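Local coordinates for protein PelD (Pseudomonas aeruginosa, PDB 4EU0) that binds the second messenger cyclic di-GMP as an effector in pellicle formation, represented here by the fragment carrying its GAF and GGDEF-family domains, at residues Leu46-Val49 with Pro55-Gln58; Val76-Cys79 with Leu85-Val88; Gly198-Arg203 with Ala251-Gln256. All coordinates share one frame; numbering follows the deposited sequence.

Contacts 1 and 2 belong to the GAF domain, and contact 3 to the GGDEF-family domain on the opposite side of the chain's centre. The two GAF contacts have centres about 14 Å apart and meet directly, with Pro55 CG of contact 1 resting 3.8 Å from Val76 CG1 of contact 2. Both reach the same antiparallel sheet. Contact 3 has its centre about 51 Å from that of contact 1 and about 52 Å from that of contact 2. In it, the side chain of Arg253 is about 11 Å from that of Arg245, which binds cyclic di-GMP and belongs to the same helix, 236-253; contacts 1 and 2 lie away from the binding residues.

Contact 1 (Leu46-Val49 with Pro55-Gln58); sequences LYRV and PEPQ
Arg48 and Glu56 share a water molecule whose oxygen is gripped by three backbone groups. It accepts from Arg48 N at 2.8 Å and donates to Glu56 O and Gln58 O, both modelled rather short, so that it ties the strand edge to two carbonyls of the loop at once. Next to it the backbones bond directly: Glu56 N reaches Arg48 O at 2.8 Å, with the N-H nearly straight (170°) and the donor almost on the line of the C=O bond. Val49 and Pro55 complete this as a single beta bridge, their CA atoms 4.4 Å apart.

This is the connection of a beta hairpin in the GAF-domain sheet: the chain leaves strand 43-48, folds back alongside it and then pairs antiparallel as strand 61-63. Earlier in the first strand, Leu46 bonds through its backbone to Leu60 and Ala61; at Arg48, where the N-H meets no loop carbonyl directly, the water stands in between.

The side chains of Arg48 and Glu56 run alongside each other in the same direction. Both have CG anti to the backbone N (chi1 178° for Arg48), but the arginine then bends at chi3 while the glutamate stays extended. Glu56 OE1 comes to 3.4 Å from Arg48 CD and lies at the guanidinium edge, making only a long salt bridge to NE of 3.9 Å. Carboxylate and guanidinium planes are turned 70° apart, and the pair is held loosely. A second water sits between the charged groups, donating to OE1 at a distance modelled short and weakly accepting from NE.

Tyr47 approaches the loop with its ring edge: CE1 lies 3.6 Å from Pro57 O, close to the ring plane, while Glu56 O sits obliquely by CD1. Met66, Leu69 and Leu120 also pack against this tyrosine.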
loop_
_atom_site.group_PDB
_atom_site.type_symbol
_atom_site.label_atom_id
_atom_site.label_comp_id
_atom_site.label_asym_id
_atom_site.label_seq_id
_atom_site.Cartn_x
_atom_site.Cartn_y
_atom_site.Cartn_z
ATOM N N LEU A 46 -10.197 13.797 -13.347
ATOM C CA LEU A 46 -10.443 12.933 -12.196
ATOM C C LEU A 46 -11.872 13.119 -11.698
ATOM O O LEU A 46 -12.306 14.244 -11.453
ATOM C CB LEU A 46 -9.455 13.246 -11.074
ATOM C CG LEU A 46 -9.451 12.306 -9.862
ATOM C CD1 LEU A 46 -8.927 10.909 -10.211
ATOM C CD2 LEU A 46 -8.621 12.916 -8.751
ATOM N N TYR A 47 -12.592 12.009 -11.549
ATOM C CA TYR A 47 -14.024 12.038 -11.214
ATOM C C TYR A 47 -14.350 11.143 -10.025
ATOM O O TYR A 47 -13.731 10.102 -9.848
ATOM C CB TYR A 47 -14.852 11.593 -12.421
ATOM C CG TYR A 47 -14.489 12.327 -13.691
ATOM C CD1 TYR A 47 -15.126 13.511 -14.031
ATOM C CD2 TYR A 47 -13.479 11.852 -14.533
ATOM C CE1 TYR A 47 -14.795 14.195 -15.186
ATOM C CE2 TYR A 47 -13.132 12.536 -15.687
ATOM C CZ TYR A 47 -13.798 13.704 -16.007
ATOM O OH TYR A 47 -13.474 14.389 -17.152
ATOM N N ARG A 48 -15.326 11.548 -9.216
ATOM C CA ARG A 48 -15.799 10.701 -8.126
ATOM C C ARG A 48 -16.691 9.594 -8.680
ATOM O O ARG A 48 -17.485 9.824 -9.590
ATOM C CB ARG A 48 -16.563 11.519 -7.078
ATOM C CG ARG A 48 -17.123 10.685 -5.927
ATOM C CD ARG A 48 -18.028 11.489 -4.997
ATOM N NE ARG A 48 -17.315 12.565 -4.307
ATOM C CZ ARG A 48 -16.545 12.410 -3.232
ATOM N NH1 ARG A 48 -16.352 11.211 -2.686
ATOM N NH2 ARG A 48 -15.954 13.470 -2.697
ATOM N N VAL A 49 -16.551 8.393 -8.129
ATOM C CA VAL A 49 -17.414 7.278 -8.493
ATOM C C VAL A 49 -18.344 6.949 -7.326
ATOM O O VAL A 49 -17.885 6.762 -6.199
ATOM C CB VAL A 49 -16.596 6.039 -8.912
ATOM C CG1 VAL A 49 -17.500 4.836 -9.139
ATOM C CG2 VAL A 49 -15.793 6.347 -10.176
ATOM N N PRO A 55 -20.238 7.130 -12.560
ATOM C CA PRO A 55 -19.379 8.293 -12.326
ATOM C C PRO A 55 -20.141 9.606 -12.162
ATOM O O PRO A 55 -21.191 9.797 -12.777
ATOM C CB PRO A 55 -18.519 8.346 -13.591
ATOM C CG PRO A 55 -19.385 7.767 -14.654
ATOM C CD PRO A 55 -20.309 6.778 -13.992
ATOM N N GLU A 56 -19.596 10.498 -11.340
ATOM C CA GLU A 56 -20.142 11.843 -11.180
ATOM C C GLU A 56 -19.498 12.754 -12.233
ATOM O O GLU A 56 -18.281 12.959 -12.210
ATOM C CB GLU A 56 -19.881 12.348 -9.759
ATOM C CG GLU A 56 -20.623 13.618 -9.381
ATOM C CD GLU A 56 -20.724 13.814 -7.879
ATOM O OE1 GLU A 56 -19.838 13.325 -7.146
ATOM O OE2 GLU A 56 -21.700 14.454 -7.429
ATOM N N PRO A 57 -20.312 13.282 -13.171
ATOM C CA PRO A 57 -19.852 14.063 -14.332
ATOM C C PRO A 57 -19.013 15.297 -13.985
ATOM O O PRO A 57 -18.049 15.603 -14.691
ATOM C CB PRO A 57 -21.161 14.475 -15.014
ATOM C CG PRO A 57 -22.134 13.427 -14.614
ATOM C CD PRO A 57 -21.773 13.083 -13.200
ATOM N N GLN A 58 -19.388 15.989 -12.910
ATOM C CA GLN A 58 -18.652 17.147 -12.402
ATOM C C GLN A 58 -17.200 16.768 -12.069
ATOM O O GLN A 58 -16.965 15.988 -11.146
ATOM C CB GLN A 58 -19.362 17.689 -11.155
ATOM C CG GLN A 58 -18.826 19.007 -10.613
ATOM C CD GLN A 58 -19.571 20.205 -11.155
ATOM O OE1 GLN A 58 -20.474 20.734 -10.504
ATOM N NE2 GLN A 58 -19.207 20.637 -12.358
HETATM O O HOH W 1 -16.789 13.713 -10.231
HETATM O O HOH W 2 -17.749 14.729 -6.910
#

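Contact 2 (Val76-Cys79 with Leu85-Val88); sequences VRTC and LVSV
Cys79 and Val86 form the apolar heart of this contact, where helix 74-82 leans on the short strand 86-87. Val86 CG2 comes to 3.5 Å from Cys79 CB, and it is this methylene, rather than the sulfur, that does the touching. The other methyl, CG1, settles more loosely, 4.1 Å from Cys79 CA. Val86 turns CG1 anti to its carbonyl carbon (chi1 -65°), which places CG2 between the backbone N and C, and the CB bond of the residue points at the helix.

The remaining meeting is of a methyl with an oxygen. Thr78 OG1 lies 3.5 Å from the same CG2 and 4.0 Å from CG1, so Val86 offers both branches to the threonine, the two side chains crossing obliquely. This is van der Waals contact: the hydroxyl is hydrogen-bonded within its own helix, chiefly to Leu75 O, with Leu74 O as a second acceptor for the same single proton. The chi1 of 58° swings OG1 in close to the main chain, where those carbonyls can be reached.

Around these three residues, the edge strand of the GAF sheet is held by a backbone bond between Val86 and Cys107 of strand 106-111. Cys79 also packs on Cys107 and Pro109, and Leu75 gives Val86 a further neighbour from the helix.

With the threonine hydroxyl engaged in its own helix and a valine facing it, the chemistry implies that helix and strand are joined here by van der Waals packing of one valine against Cys79 and Thr78, snug at CG2, without a directional bond between them.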
loop_
_atom_site.group_PDB
_atom_site.type_symbol
_atom_site.label_atom_id
_atom_site.label_comp_id
_atom_site.label_asym_id
_atom_site.label_seq_id
_atom_site.Cartn_x
_atom_site.Cartn_y
_atom_site.Cartn_z
ATOM N N VAL A 76 -15.574 4.290 -20.243
ATOM C CA VAL A 76 -15.952 4.608 -18.865
ATOM C C VAL A 76 -16.804 3.487 -18.264
ATOM O O VAL A 76 -16.599 3.088 -17.111
ATOM C CB VAL A 76 -16.701 5.971 -18.789
ATOM C CG1 VAL A 76 -17.276 6.215 -17.400
ATOM C CG2 VAL A 76 -15.779 7.120 -19.196
ATOM N N ARG A 77 -17.744 2.967 -19.054
ATOM C CA ARG A 77 -18.633 1.906 -18.581
ATOM C C ARG A 77 -17.919 0.575 -18.363
ATOM O O ARG A 77 -18.127 -0.076 -17.338
ATOM C CB ARG A 77 -19.867 1.741 -19.491
ATOM C CG ARG A 77 -20.921 2.846 -19.352
ATOM C CD ARG A 77 -21.157 3.286 -17.895
ATOM N NE ARG A 77 -21.556 2.188 -17.011
ATOM C CZ ARG A 77 -21.324 2.151 -15.699
ATOM N NH1 ARG A 77 -20.694 3.149 -15.091
ATOM N NH2 ARG A 77 -21.726 1.109 -14.987
ATOM N N THR A 78 -17.068 0.185 -19.312
ATOM C CA THR A 78 -16.307 -1.059 -19.186
ATOM C C THR A 78 -15.347 -0.988 -18.002
ATOM O O THR A 78 -15.189 -1.966 -17.281
ATOM C CB THR A 78 -15.503 -1.407 -20.458
ATOM O OG1 THR A 78 -14.601 -0.337 -20.763
ATOM C CG2 THR A 78 -16.431 -1.646 -21.640
ATOM N N CYS A 79 -14.716 0.174 -17.816
ATOM C CA CYS A 79 -13.787 0.407 -16.703
ATOM C C CYS A 79 -14.475 0.182 -15.363
ATOM O O CYS A 79 -13.959 -0.526 -14.497
ATOM C CB CYS A 79 -13.248 1.840 -16.753
ATOM S SG CYS A 79 -12.267 2.344 -15.310
ATOM N N LEU A 85 -8.389 -1.076 -15.130
ATOM C CA LEU A 85 -7.893 -0.213 -16.185
ATOM C C LEU A 85 -8.305 -0.764 -17.548
ATOM O O LEU A 85 -8.148 -1.952 -17.830
ATOM C CB LEU A 85 -6.369 -0.133 -16.097
ATOM C CG LEU A 85 -5.592 0.757 -17.074
ATOM C CD1 LEU A 85 -4.297 1.135 -16.414
ATOM C CD2 LEU A 85 -5.324 0.087 -18.419
ATOM N N VAL A 86 -8.840 0.112 -18.385
ATOM C CA VAL A 86 -9.185 -0.256 -19.756
ATOM C C VAL A 86 -8.660 0.810 -20.716
ATOM O O VAL A 86 -8.725 2.007 -20.430
ATOM C CB VAL A 86 -10.711 -0.454 -19.945
ATOM C CG1 VAL A 86 -11.225 -1.648 -19.123
ATOM C CG2 VAL A 86 -11.465 0.806 -19.583
ATOM N N SER A 87 -8.121 0.368 -21.847
ATOM C CA SER A 87 -7.649 1.293 -22.868
ATOM C C SER A 87 -8.310 1.005 -24.209
ATOM O O SER A 87 -8.813 -0.094 -24.436
ATOM C CB SER A 87 -6.126 1.221 -23.004
ATOM O OG SER A 87 -5.709 -0.086 -23.349
ATOM N N VAL A 88 -8.306 2.003 -25.085
ATOM C CA VAL A 88 -8.734 1.818 -26.473
ATOM C C VAL A 88 -7.492 1.582 -27.334
ATOM O O VAL A 88 -7.243 2.307 -28.299
ATOM C CB VAL A 88 -9.525 3.034 -27.008
ATOM C CG1 VAL A 88 -10.436 2.617 -28.156
ATOM C CG2 VAL A 88 -10.349 3.656 -25.918
#

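Contact 3 (Gly198-Arg203 with Ala251-Gln256); sequences GEEVQR and AERFGQ
Glu200 and Arg253 both fold back to find each other. In the glutamate CG stands anti to the carbonyl carbon and the chain bends at chi2 (-63°); the arginine starts with CG anti to its backbone N, makes its own bend at chi2 (63°), runs straight through chi3 and turns once more at the guanidinium. The two side chains cross at about a right angle, and Arg253 NH2 donates to Glu200 OE1 at 2.9 Å in a fairly straight salt-bridge hydrogen bond (164°). OE1 lies in the guanidinium plane, at its edge, but the donor meets it on the anti side and tilted from the carboxylate plane.

A water reinforces the bridge. It donates to OE1 and also to Glu200 O, each at 2.8 Å, and accepts from Arg253 NE at 3.1 Å. One carboxylate oxygen is therefore held by the arginine both directly and through water, while the same water reaches the helix backbone.

Beside the charges comes Phe254, the first residue after helix 236-253 to leave helical geometry. Its ring points edge-on at the helix 198-207 backbone, CZ standing 3.8 Å from Val201 N near the ring plane. Val201 CG2 touches CZ at 3.8 Å, and Glu200 CB lies 4.0 Å from that same carbon. One ring face is occupied by Arg253 CG. The ring thus meets helix 198-207 with CZ, while CE1 lies over a face of the guanidinium, offset toward its rim, beside the ion pair.

In the GGDEF-family domain this joins the end of helix 236-253 to the first turns of helix 198-207: Leu204 of the latter touches both Arg253 and Phe254, Leu263 in a loop packs on Phe254 and Val201, and Val201 continues inward to Leu192 of the sheet strand 185-192.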
loop_
_atom_site.group_PDB
_atom_site.type_symbol
_atom_site.label_atom_id
_atom_site.label_comp_id
_atom_site.label_asym_id
_atom_site.label_seq_id
_atom_site.Cartn_x
_atom_site.Cartn_y
_atom_site.Cartn_z
ATOM N N GLY A 198 13.251 -8.496 26.022
ATOM C CA GLY A 198 12.130 -8.392 25.084
ATOM C C GLY A 198 11.543 -7.003 24.949
ATOM O O GLY A 198 11.380 -6.498 23.836
ATOM N N GLU A 199 11.250 -6.365 26.076
ATOM C CA GLU A 199 10.645 -5.036 26.011
ATOM C C GLU A 199 11.565 -4.020 25.335
ATOM O O GLU A 199 11.123 -3.275 24.461
ATOM C CB GLU A 199 10.202 -4.527 27.375
ATOM C CG GLU A 199 9.341 -3.281 27.222
ATOM C CD GLU A 199 8.585 -2.896 28.460
ATOM O OE1 GLU A 199 8.588 -3.659 29.445
ATOM O OE2 GLU A 199 7.979 -1.811 28.445
ATOM N N GLU A 200 12.834 -3.974 25.743
ATOM C CA GLU A 200 13.738 -2.977 25.162
ATOM C C GLU A 200 14.080 -3.262 23.704
ATOM O O GLU A 200 14.234 -2.331 22.912
ATOM C CB GLU A 200 14.996 -2.782 26.007
ATOM C CG GLU A 200 14.708 -2.079 27.327
ATOM C CD GLU A 200 14.175 -0.681 27.138
ATOM O OE1 GLU A 200 14.759 0.081 26.336
ATOM O OE2 GLU A 200 13.182 -0.328 27.814
ATOM N N VAL A 201 14.187 -4.540 23.349
ATOM C CA VAL A 201 14.379 -4.911 21.942
ATOM C C VAL A 201 13.167 -4.451 21.127
ATOM O O VAL A 201 13.310 -3.835 20.057
ATOM C CB VAL A 201 14.606 -6.435 21.780
ATOM C CG1 VAL A 201 14.583 -6.824 20.317
ATOM C CG2 VAL A 201 15.941 -6.828 22.404
ATOM N N GLN A 202 11.971 -4.715 21.643
ATOM C CA GLN A 202 10.753 -4.307 20.935
ATOM C C GLN A 202 10.703 -2.792 20.743
ATOM O O GLN A 202 10.360 -2.307 19.658
ATOM C CB GLN A 202 9.498 -4.792 21.653
ATOM C CG GLN A 202 8.226 -4.649 20.809
ATOM C CD GLN A 202 6.997 -5.127 21.552
ATOM O OE1 GLN A 202 6.902 -6.298 21.925
ATOM N NE2 GLN A 202 6.048 -4.223 21.768
ATOM N N ARG A 203 11.075 -2.047 21.778
ATOM C CA ARG A 203 11.052 -0.594 21.682
ATOM C C ARG A 203 12.020 -0.090 20.620
ATOM O O ARG A 203 11.721 0.876 19.909
ATOM C CB ARG A 203 11.348 0.050 23.033
ATOM C CG ARG A 203 10.187 -0.037 23.989
ATOM C CD ARG A 203 10.585 0.397 25.380
ATOM N NE ARG A 203 9.434 0.431 26.281
ATOM C CZ ARG A 203 8.613 1.467 26.416
ATOM N NH1 ARG A 203 8.811 2.581 25.719
ATOM N NH2 ARG A 203 7.593 1.392 27.262
ATOM N N ALA A 251 23.507 -2.583 17.576
ATOM C CA ALA A 251 24.876 -2.475 18.093
ATOM C C ALA A 251 25.044 -1.201 18.910
ATOM O O ALA A 251 25.691 -1.220 19.948
ATOM C CB ALA A 251 25.910 -2.525 16.965
ATOM N N GLU A 252 24.455 -0.103 18.437
ATOM C CA GLU A 252 24.504 1.163 19.171
ATOM C C GLU A 252 23.751 1.044 20.503
ATOM O O GLU A 252 24.219 1.522 21.543
ATOM C CB GLU A 252 23.911 2.299 18.334
ATOM C CG GLU A 252 24.816 2.779 17.203
ATOM C CD GLU A 252 24.227 3.933 16.397
ATOM O OE1 GLU A 252 23.137 4.445 16.760
ATOM O OE2 GLU A 252 24.866 4.329 15.392
ATOM N N ARG A 253 22.585 0.411 20.456
ATOM C CA ARG A 253 21.710 0.349 21.628
ATOM C C ARG A 253 22.209 -0.595 22.717
ATOM O O ARG A 253 22.200 -0.245 23.891
ATOM C CB ARG A 253 20.292 -0.031 21.212
ATOM C CG ARG A 253 19.325 -0.296 22.362
ATOM C CD ARG A 253 19.092 0.940 23.229
ATOM N NE ARG A 253 18.198 0.576 24.319
ATOM C CZ ARG A 253 18.578 -0.030 25.434
ATOM N NH1 ARG A 253 19.860 -0.317 25.657
ATOM N NH2 ARG A 253 17.664 -0.323 26.347
ATOM N N PHE A 254 22.622 -1.791 22.316
ATOM C CA PHE A 254 23.001 -2.834 23.252
ATOM C C PHE A 254 24.495 -3.062 23.058
ATOM O O PHE A 254 25.131 -2.325 22.315
ATOM C CB PHE A 254 22.197 -4.112 22.962
ATOM C CG PHE A 254 20.699 -3.948 23.109
ATOM C CD1 PHE A 254 20.108 -3.921 24.372
ATOM C CD2 PHE A 254 19.883 -3.826 21.984
ATOM C CE1 PHE A 254 18.729 -3.785 24.513
ATOM C CE2 PHE A 254 18.500 -3.696 22.106
ATOM C CZ PHE A 254 17.919 -3.675 23.373
ATOM N N GLY A 255 25.081 -4.053 23.713
ATOM C CA GLY A 255 26.505 -4.342 23.428
ATOM C C GLY A 255 26.942 -4.379 21.952
ATOM O O GLY A 255 26.165 -4.737 21.060
ATOM N N GLN A 256 28.192 -3.994 21.690
ATOM C CA GLN A 256 28.845 -4.309 20.420
ATOM C C GLN A 256 29.091 -5.822 20.396
ATOM O O GLN A 256 29.060 -6.455 19.336
ATOM C CB GLN A 256 30.167 -3.545 20.282
ATOM C CG GLN A 256 30.708 -3.430 18.860
ATOM C CD GLN A 256 29.826 -2.593 17.946
ATOM O OE1 GLN A 256 29.609 -1.402 18.181
ATOM N NE2 GLN A 256 29.327 -3.214 16.887
HETATM O O HOH W 3 15.259 0.235 23.561
#